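Local structure of iron transport multicopper oxidase FET3 (Saccharomyces cerevisiae, 1ZPU) at residues L384-T389 with V441-F447; T319-V323 with A334-N338; Q402-R406 with H426-P430. The protein oxidises Fe(2+) to Fe(3+), and also Cu(+), with four copper ions, reducing O2 to water, so that iron can enter the yeast cell through the permease FTR1. The contacts are given in a common frame with arbitrary orientation. Numbering follows the deposited sequence.

Contact 1: L384-T389 with V441-F447; sequences LNNQDT and VRPQSNF
In the third plastocyanin-like (cupredoxin) domain of this multicopper oxidase, the end of strand 379-386 pairs antiparallel with the start of strand 446-452, beside the type 1 copper site. Leu384 and Phe447 form a hydrogen-bonded pair (CA-CA 5.4 Å), Asn385 and Asn446 a non-hydrogen-bonded one (4.5 Å).

Backbone hydrogen bonds set the register: Leu384 N to Phe447 O and Phe447 N to Leu384 O, both 3.0 Å, then Asn386 N to Ser445 O, 2.8 Å. Beyond the strands, a type II turn from Arg442 to Ser445, closed by Ser445 N to Arg442 O (3.1 Å), puts Gln444 at phi/psi 58/24. Its N donates to Asp388 O at 3.1 Å, tying the turn to the loop after the first strand.

Among the apolar groups, Leu384 CB lies over one face of the Phe447 ring, 4.0 Å from the centroid, a CH-pi contact; with Phe447 at chi1 p, the ring swings toward Leu384. Leu384 CD2 also meets Val441 CG2 at 3.5 Å; Phe394, in the strand with the copper ligand His392, touches all three side chains.

Of the polar side chains, Asn385 and Asn446 share the sheet face opposite Leu384 and Phe447 and hydrogen-bond elsewhere, to Asp321 and His419 among others. Asp388 OD2 hydrogen-bonds to NE2 of His392, a second-shell link to the copper. Asn386 (chi1 t) forms an Asx turn, its OD1 accepting from Asp388 N at 3.0 Å, while its ND2 donates a weak hydrogen bond to Arg442 O at 3.4 Å.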
loop_
_atom_site.group_PDB
_atom_site.type_symbol
_atom_site.label_atom_id
_atom_site.label_comp_id
_atom_site.label_asym_id
_atom_site.label_seq_id
_atom_site.Cartn_x
_atom_site.Cartn_y
_atom_site.Cartn_z
ATOM N N LEU A 384 -3.142 2.047 -17.143
ATOM C CA LEU A 384 -1.779 1.718 -16.820
ATOM C C LEU A 384 -1.287 0.597 -17.726
ATOM O O LEU A 384 -1.862 -0.490 -17.746
ATOM C CB LEU A 384 -1.666 1.357 -15.337
ATOM C CG LEU A 384 -0.268 1.118 -14.757
ATOM C CD1 LEU A 384 -0.160 1.726 -13.388
ATOM C CD2 LEU A 384 0.075 -0.346 -14.707
ATOM N N ASN A 385 -0.228 0.888 -18.478
ATOM C CA ASN A 385 0.402 -0.068 -19.387
ATOM C C ASN A 385 1.792 -0.503 -18.894
ATOM O O ASN A 385 2.756 0.264 -18.975
ATOM C CB ASN A 385 0.524 0.540 -20.784
ATOM C CG ASN A 385 -0.804 0.987 -21.345
ATOM O OD1 ASN A 385 -1.768 0.224 -21.371
ATOM N ND2 ASN A 385 -0.863 2.228 -21.810
ATOM N N ASN A 386 1.894 -1.732 -18.386
ATOM C CA ASN A 386 3.173 -2.275 -17.932
ATOM C C ASN A 386 4.094 -2.640 -19.083
ATOM O O ASN A 386 3.813 -3.556 -19.857
ATOM C CB ASN A 386 2.984 -3.497 -17.034
ATOM C CG ASN A 386 4.256 -3.872 -16.281
ATOM O OD1 ASN A 386 5.164 -3.059 -16.140
ATOM N ND2 ASN A 386 4.324 -5.109 -15.800
ATOM N N GLN A 387 5.198 -1.915 -19.190
ATOM C CA GLN A 387 6.211 -2.184 -20.204
ATOM C C GLN A 387 7.345 -3.001 -19.581
ATOM O O GLN A 387 8.299 -3.388 -20.258
ATOM C CB GLN A 387 6.767 -0.869 -20.729
ATOM C CG GLN A 387 6.824 -0.770 -22.230
ATOM C CD GLN A 387 5.532 -0.254 -22.814
ATOM O OE1 GLN A 387 4.778 0.458 -22.150
ATOM N NE2 GLN A 387 5.261 -0.619 -24.064
ATOM N N ASP A 388 7.223 -3.244 -18.277
ATOM C CA ASP A 388 8.194 -4.005 -17.482
ATOM C C ASP A 388 7.739 -5.460 -17.341
ATOM O O ASP A 388 6.533 -5.730 -17.341
ATOM C CB ASP A 388 8.339 -3.372 -16.088
ATOM C CG ASP A 388 9.251 -4.178 -15.168
ATOM O OD1 ASP A 388 10.460 -4.290 -15.481
ATOM O OD2 ASP A 388 8.771 -4.708 -14.131
ATOM N N THR A 389 8.683 -6.395 -17.192
ATOM C CA THR A 389 8.313 -7.818 -17.161
ATOM C C THR A 389 7.909 -8.319 -15.783
ATOM O O THR A 389 7.789 -9.519 -15.587
ATOM C CB THR A 389 9.381 -8.762 -17.763
ATOM O OG1 THR A 389 10.484 -8.860 -16.866
ATOM C CG2 THR A 389 9.868 -8.274 -19.098
ATOM N N VAL A 441 -0.930 -5.077 -11.766
ATOM C CA VAL A 441 -0.791 -5.413 -13.182
ATOM C C VAL A 441 0.041 -6.663 -13.303
ATOM O O VAL A 441 1.027 -6.838 -12.569
ATOM C CB VAL A 441 0.020 -4.398 -13.998
ATOM C CG1 VAL A 441 -0.810 -3.824 -15.130
ATOM C CG2 VAL A 441 0.688 -3.353 -13.117
ATOM N N ARG A 442 -0.324 -7.506 -14.262
ATOM C CA ARG A 442 0.458 -8.682 -14.560
ATOM C C ARG A 442 1.662 -8.291 -15.419
ATOM O O ARG A 442 1.684 -7.201 -16.001
ATOM C CB ARG A 442 -0.422 -9.756 -15.214
ATOM C CG ARG A 442 -1.400 -10.385 -14.226
ATOM C CD ARG A 442 -2.351 -11.366 -14.878
ATOM N NE ARG A 442 -3.322 -11.886 -13.915
ATOM C CZ ARG A 442 -4.627 -11.607 -13.913
ATOM N NH1 ARG A 442 -5.156 -10.809 -14.830
ATOM N NH2 ARG A 442 -5.409 -12.135 -12.981
ATOM N N PRO A 443 2.692 -9.156 -15.464
ATOM C CA PRO A 443 3.854 -8.908 -16.318
ATOM C C PRO A 443 3.493 -8.489 -17.743
ATOM O O PRO A 443 2.724 -9.177 -18.430
ATOM C CB PRO A 443 4.562 -10.262 -16.326
ATOM C CG PRO A 443 4.274 -10.797 -14.977
ATOM C CD PRO A 443 2.853 -10.408 -14.699
ATOM N N GLN A 444 4.043 -7.350 -18.155
ATOM C CA GLN A 444 3.907 -6.828 -19.512
ATOM C C GLN A 444 2.449 -6.608 -19.933
ATOM O O GLN A 444 2.136 -6.574 -21.120
ATOM C CB GLN A 444 4.634 -7.732 -20.510
ATOM C CG GLN A 444 6.100 -8.011 -20.182
ATOM C CD GLN A 444 6.917 -8.394 -21.418
ATOM O OE1 GLN A 444 7.880 -7.707 -21.773
ATOM N NE2 GLN A 444 6.523 -9.478 -22.088
ATOM N N SER A 445 1.564 -6.434 -18.958
ATOM C CA SER A 445 0.138 -6.321 -19.243
ATOM C C SER A 445 -0.411 -4.920 -18.975
ATOM O O SER A 445 0.322 -3.940 -19.029
ATOM C CB SER A 445 -0.643 -7.388 -18.475
ATOM O OG SER A 445 -1.879 -7.639 -19.116
ATOM N N ASN A 446 -1.709 -4.831 -18.711
ATOM C CA ASN A 446 -2.365 -3.547 -18.511
ATOM C C ASN A 446 -3.541 -3.651 -17.565
ATOM O O ASN A 446 -4.057 -4.742 -17.324
ATOM C CB ASN A 446 -2.818 -2.947 -19.855
ATOM C CG ASN A 446 -3.726 -3.882 -20.650
ATOM O OD1 ASN A 446 -4.926 -3.984 -20.389
ATOM N ND2 ASN A 446 -3.157 -4.554 -21.633
ATOM N N PHE A 447 -3.946 -2.514 -17.015
ATOM C CA PHE A 447 -5.219 -2.431 -16.326
ATOM C C PHE A 447 -5.877 -1.076 -16.504
ATOM O O PHE A 447 -5.230 -0.111 -16.926
ATOM C CB PHE A 447 -5.130 -2.879 -14.852
ATOM C CG PHE A 447 -4.435 -1.911 -13.913
ATOM C CD1 PHE A 447 -3.493 -2.387 -13.004
ATOM C CD2 PHE A 447 -4.761 -0.561 -13.871
ATOM C CE1 PHE A 447 -2.861 -1.532 -12.092
ATOM C CE2 PHE A 447 -4.128 0.300 -12.975
ATOM C CZ PHE A 447 -3.183 -0.191 -12.079
#

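Contact 2: T319-V323 with A334-N338. With NAG (2-acetamido-2-deoxy-beta-D-glucopyranose), chain B.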
loop_
_atom_site.group_PDB
_atom_site.type_symbol
_atom_site.label_atom_id
_atom_site.label_comp_id
_atom_site.label_asym_id
_atom_site.label_seq_id
_atom_site.Cartn_x
_atom_site.Cartn_y
_atom_site.Cartn_z
ATOM N N THR A 319 -3.303 8.169 -19.047
ATOM C CA THR A 319 -2.622 6.987 -19.566
ATOM C C THR A 319 -1.145 7.018 -19.191
ATOM O O THR A 319 -0.416 7.928 -19.561
ATOM C CB THR A 319 -2.796 6.825 -21.098
ATOM O OG1 THR A 319 -4.186 6.690 -21.402
ATOM C CG2 THR A 319 -2.072 5.587 -21.612
ATOM N N VAL A 320 -0.705 6.020 -18.440
ATOM C CA VAL A 320 0.689 5.953 -18.042
ATOM C C VAL A 320 1.328 4.619 -18.408
ATOM O O VAL A 320 0.741 3.555 -18.203
ATOM C CB VAL A 320 0.883 6.255 -16.529
ATOM C CG1 VAL A 320 0.450 7.676 -16.209
ATOM C CG2 VAL A 320 0.118 5.271 -15.673
ATOM N N ASP A 321 2.534 4.692 -18.965
ATOM C CA ASP A 321 3.334 3.497 -19.238
ATOM C C ASP A 321 4.365 3.329 -18.133
ATOM O O ASP A 321 4.988 4.303 -17.709
ATOM C CB ASP A 321 4.007 3.569 -20.611
ATOM C CG ASP A 321 3.001 3.531 -21.767
ATOM O OD1 ASP A 321 1.776 3.444 -21.517
ATOM O OD2 ASP A 321 3.432 3.595 -22.937
ATOM N N VAL A 322 4.519 2.097 -17.660
ATOM C CA VAL A 322 5.438 1.783 -16.583
ATOM C C VAL A 322 6.672 1.077 -17.133
ATOM O O VAL A 322 6.567 0.016 -17.737
ATOM C CB VAL A 322 4.778 0.871 -15.545
ATOM C CG1 VAL A 322 5.784 0.447 -14.495
ATOM C CG2 VAL A 322 3.587 1.566 -14.903
ATOM N N VAL A 323 7.839 1.670 -16.911
ATOM C CA VAL A 323 9.094 1.067 -17.323
ATOM C C VAL A 323 10.224 1.414 -16.348
ATOM O O VAL A 323 10.167 2.441 -15.660
ATOM C CB VAL A 323 9.461 1.470 -18.778
ATOM C CG1 VAL A 323 9.973 2.904 -18.854
ATOM C CG2 VAL A 323 10.473 0.501 -19.359
ATOM N N ALA A 334 12.506 4.165 -11.922
ATOM C CA ALA A 334 11.200 3.734 -12.406
ATOM C C ALA A 334 10.419 4.920 -12.961
ATOM O O ALA A 334 10.486 6.025 -12.418
ATOM C CB ALA A 334 10.441 3.087 -11.307
ATOM N N PHE A 335 9.673 4.686 -14.038
ATOM C CA PHE A 335 9.016 5.771 -14.755
ATOM C C PHE A 335 7.517 5.567 -14.971
ATOM O O PHE A 335 7.070 4.479 -15.321
ATOM C CB PHE A 335 9.683 5.978 -16.117
ATOM C CG PHE A 335 11.113 6.410 -16.039
ATOM C CD1 PHE A 335 12.135 5.475 -15.872
ATOM C CD2 PHE A 335 11.451 7.749 -16.168
ATOM C CE1 PHE A 335 13.465 5.874 -15.813
ATOM C CE2 PHE A 335 12.784 8.149 -16.112
ATOM C CZ PHE A 335 13.784 7.208 -15.934
ATOM N N PHE A 336 6.750 6.628 -14.747
ATOM C CA PHE A 336 5.418 6.741 -15.312
ATOM C C PHE A 336 5.588 7.622 -16.547
ATOM O O PHE A 336 6.018 8.773 -16.431
ATOM C CB PHE A 336 4.425 7.368 -14.321
ATOM C CG PHE A 336 3.707 6.367 -13.426
ATOM C CD1 PHE A 336 3.478 6.665 -12.083
ATOM C CD2 PHE A 336 3.248 5.145 -13.924
ATOM C CE1 PHE A 336 2.812 5.764 -11.245
ATOM C CE2 PHE A 336 2.576 4.229 -13.098
ATOM C CZ PHE A 336 2.357 4.540 -11.757
ATOM N N ASN A 337 5.270 7.077 -17.723
ATOM C CA ASN A 337 5.645 7.694 -18.999
ATOM C C ASN A 337 7.125 8.037 -18.988
ATOM O O ASN A 337 7.956 7.137 -18.855
ATOM C CB ASN A 337 4.788 8.919 -19.315
ATOM C CG ASN A 337 3.311 8.580 -19.426
ATOM O OD1 ASN A 337 2.941 7.502 -19.909
ATOM N ND2 ASN A 337 2.457 9.500 -18.973
ATOM N N ASN A 338 7.458 9.319 -19.083
ATOM C CA ASN A 338 8.860 9.722 -19.080
ATOM C C ASN A 338 9.307 10.424 -17.800
ATOM O O ASN A 338 10.306 11.144 -17.800
ATOM C CB ASN A 338 9.175 10.581 -20.307
ATOM C CG ASN A 338 8.416 11.907 -20.319
ATOM O OD1 ASN A 338 7.478 12.121 -19.537
ATOM N ND2 ASN A 338 8.808 12.797 -21.241
HETATM C C1 NAG B . 8.840 14.158 -20.766
HETATM C C2 NAG B . 9.813 15.242 -20.304
HETATM C C3 NAG B . 9.350 16.645 -20.741
HETATM C C4 NAG B . 8.464 16.633 -21.986
HETATM C C5 NAG B . 7.286 15.663 -21.834
HETATM C C6 NAG B . 6.926 14.939 -23.132
HETATM C C7 NAG B . 10.897 15.693 -18.142
HETATM C C8 NAG B . 10.754 17.115 -17.646
HETATM N N2 NAG B . 9.897 15.170 -18.854
HETATM O O3 NAG B . 10.463 17.488 -20.963
HETATM O O4 NAG B . 7.962 17.932 -22.190
HETATM O O5 NAG B . 7.536 14.707 -20.810
HETATM O O6 NAG B . 6.790 15.880 -24.170
HETATM O O7 NAG B . 11.907 15.045 -17.884
#
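This is the antiparallel pairing of a beta hairpin, strands 316-326 and 332-336, at one edge of a six-stranded sheet in the cupredoxin-fold domain that carries the type 1 copper. The short strand axes approach to 5.0 Å at 170°. Val323 and Phe335 are a hydrogen-bonded pair, with Phe335 N donating to Val323 O at 2.8 Å and a weak return bond from Val323 N to Phe335 O at 3.3 Å; Val322 and Phe336 form the neighbouring non-hydrogen-bonded pair.

The two faces differ. Phe336 points inward with Val320 and Val322: its CD2 lies 3.6 Å from Val320 CG2 and its CE2 3.4 Å from Val322 CG2. Leu475 and the ring of Phe394 continue this packing into the domain interior, and the side chain of Val322 comes within about 5 Å of that of the copper ligand His392. On the other face, Val323 CG1 rests 4.1 Å from Phe335 CB.

The regular strand ends at Asn337, whose positive phi (50°) turns the chain outward, toward Asn338 and its N-linked sugar (ND2 to NAG C1 1.4 Å). Backbone pairing still reaches Asn337, whose N donates to Asp321 O at 2.8 Å. From there its side chain takes over the backbone's pairing role along the edge of strand 316-326: OD1 accepts from Asp321 N at 3.0 Å, and ND2 donates weakly to Thr319 O at 3.3 Å.

Contact 3: Q402-R406 with H426-P430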
loop_
_atom_site.group_PDB
_atom_site.type_symbol
_atom_site.label_atom_id
_atom_site.label_comp_id
_atom_site.label_asym_id
_atom_site.label_seq_id
_atom_site.Cartn_x
_atom_site.Cartn_y
_atom_site.Cartn_z
ATOM N N GLN A 402 -12.915 1.419 -9.096
ATOM C CA GLN A 402 -13.526 0.314 -9.841
ATOM C C GLN A 402 -12.496 -0.297 -10.784
ATOM O O GLN A 402 -11.889 0.412 -11.589
ATOM C CB GLN A 402 -14.738 0.787 -10.662
ATOM C CG GLN A 402 -15.812 1.485 -9.846
ATOM C CD GLN A 402 -17.120 1.694 -10.600
ATOM O OE1 GLN A 402 -17.143 1.787 -11.829
ATOM N NE2 GLN A 402 -18.228 1.791 -9.850
ATOM N N THR A 403 -12.300 -1.609 -10.685
ATOM C CA THR A 403 -11.409 -2.323 -11.586
ATOM C C THR A 403 -12.212 -2.820 -12.763
ATOM O O THR A 403 -12.986 -3.772 -12.635
ATOM C CB THR A 403 -10.777 -3.539 -10.897
ATOM O OG1 THR A 403 -10.142 -3.131 -9.677
ATOM C CG2 THR A 403 -9.741 -4.173 -11.800
ATOM N N ILE A 404 -12.036 -2.186 -13.914
ATOM C CA ILE A 404 -12.858 -2.523 -15.084
ATOM C C ILE A 404 -12.137 -3.384 -16.135
ATOM O O ILE A 404 -12.786 -4.088 -16.917
ATOM C CB ILE A 404 -13.502 -1.277 -15.722
ATOM C CG1 ILE A 404 -12.446 -0.398 -16.375
ATOM C CG2 ILE A 404 -14.275 -0.484 -14.675
ATOM C CD1 ILE A 404 -13.016 0.530 -17.386
ATOM N N GLN A 405 -10.806 -3.317 -16.157
ATOM C CA GLN A 405 -9.978 -4.266 -16.923
ATOM C C GLN A 405 -8.642 -4.515 -16.243
ATOM O O GLN A 405 -8.013 -3.589 -15.732
ATOM C CB GLN A 405 -9.737 -3.811 -18.373
ATOM C CG GLN A 405 -8.711 -4.690 -19.111
ATOM C CD GLN A 405 -8.743 -4.560 -20.627
ATOM O OE1 GLN A 405 -9.784 -4.752 -21.268
ATOM N NE2 GLN A 405 -7.587 -4.266 -21.210
ATOM N N ARG A 406 -8.228 -5.777 -16.234
ATOM C CA ARG A 406 -6.900 -6.158 -15.800
ATOM C C ARG A 406 -6.440 -7.354 -16.628
ATOM O O ARG A 406 -6.732 -8.507 -16.294
ATOM C CB ARG A 406 -6.894 -6.507 -14.318
ATOM C CG ARG A 406 -5.506 -6.874 -13.834
ATOM C CD ARG A 406 -5.548 -8.149 -13.056
ATOM N NE ARG A 406 -5.281 -7.859 -11.671
ATOM C CZ ARG A 406 -5.853 -8.464 -10.642
ATOM N NH1 ARG A 406 -6.756 -9.418 -10.840
ATOM N NH2 ARG A 406 -5.510 -8.093 -9.399
ATOM N N HIS A 426 -11.053 -4.080 -26.814
ATOM C CA HIS A 426 -10.961 -4.636 -25.465
ATOM C C HIS A 426 -12.200 -5.474 -25.156
ATOM O O HIS A 426 -13.267 -5.217 -25.715
ATOM C CB HIS A 426 -10.822 -3.502 -24.434
ATOM C CG HIS A 426 -11.993 -2.568 -24.404
ATOM N ND1 HIS A 426 -13.181 -2.881 -23.776
ATOM C CD2 HIS A 426 -12.165 -1.335 -24.938
ATOM C CE1 HIS A 426 -14.033 -1.881 -23.924
ATOM N NE2 HIS A 426 -13.441 -0.932 -24.625
ATOM N N PRO A 427 -12.071 -6.469 -24.256
ATOM C CA PRO A 427 -13.251 -7.214 -23.791
ATOM C C PRO A 427 -14.287 -6.268 -23.168
ATOM O O PRO A 427 -13.914 -5.202 -22.672
ATOM C CB PRO A 427 -12.673 -8.134 -22.707
ATOM C CG PRO A 427 -11.189 -8.229 -23.004
ATOM C CD PRO A 427 -10.814 -6.934 -23.621
ATOM N N ALA A 428 -15.567 -6.643 -23.198
ATOM C CA ALA A 428 -16.598 -5.862 -22.515
ATOM C C ALA A 428 -16.267 -5.749 -21.015
ATOM O O ALA A 428 -15.944 -6.747 -20.371
ATOM C CB ALA A 428 -17.952 -6.494 -22.716
ATOM N N PHE A 429 -16.315 -4.527 -20.485
ATOM C CA PHE A 429 -16.110 -4.281 -19.059
ATOM C C PHE A 429 -17.266 -4.884 -18.248
ATOM O O PHE A 429 -18.366 -5.059 -18.785
ATOM C CB PHE A 429 -16.042 -2.776 -18.765
ATOM C CG PHE A 429 -14.987 -2.025 -19.537
ATOM C CD1 PHE A 429 -15.327 -0.874 -20.251
ATOM C CD2 PHE A 429 -13.653 -2.427 -19.519
ATOM C CE1 PHE A 429 -14.360 -0.153 -20.954
ATOM C CE2 PHE A 429 -12.675 -1.711 -20.222
ATOM C CZ PHE A 429 -13.027 -0.574 -20.937
ATOM N N PRO A 430 -17.031 -5.191 -16.951
ATOM C CA PRO A 430 -18.115 -5.669 -16.080
ATOM C C PRO A 430 -19.184 -4.603 -15.850
ATOM O O PRO A 430 -18.879 -3.403 -15.881
ATOM C CB PRO A 430 -17.403 -5.966 -14.760
ATOM C CG PRO A 430 -16.166 -5.152 -14.802
ATOM C CD PRO A 430 -15.748 -5.115 -16.229
#
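His426 opens the second segment with its CB 3.6 Å from Gln405 OE1. Its ring is held within the loop itself, ND1 donating to Pro427 O at 2.7 Å, and it also meets the ring of Phe421. Pro427 follows, its CD 3.4 Å from the same Gln405 OE1; Gln405 NE2 hydrogen-bonds to Asn446 OD1. Past Ala428 comes the main apolar contact: the methyl Ile404 CD1 sits almost squarely over the Phe429 ring, 3.5 Å from its centroid and 7° off the normal, a close CH-pi contact, with CD1 3.6 Å from Phe429 CE2. Phe429 CD2 also lies close to the backbone carbonyl, 3.2 Å from Ile404 O, and Gln405 CB approaches the ring edge, 4.1 Å from CE2. The strand it packs on, 401-406 of the cupredoxin-fold domain, is irregular here: Ile404 (phi/psi -103/-24) and Gln405 both face Val448 of the adjacent strand in a classic beta bulge. The loop leads from this strand to strand 434-436, and Arg450 also touches Phe429. Pro430 ends the segment: its CG is 4.1 Å from Thr403 O, and its CD is 4.5 Å from Ile404 CB and 3.2 Å from Ile404 O.

All three contacts reach one six-stranded mixed sheet of the third cupredoxin domain, in strand order 332-336, 316-326, 379-386, 446-452, 401-406, 434-436. Contact 2 joins the first two strands, contact 1 the middle pair, and contact 3 lays a loop against the fifth. Their centres step across it: 10 Å from contact 2 to contact 1, 15 Å from contact 1 to contact 3, 21 Å between the outer two. Contact 2 closes first along the chain; both segments of contact 3 fall between those of contact 1. Probable hydrogen bonds Asn385 N to Val320 O (2.9 Å) and Gln405 NE2 to Asn446 OD1 (2.8 Å) connect neighbours. Contacts 1 and 2 both lie near the type 1 copper ligand His392.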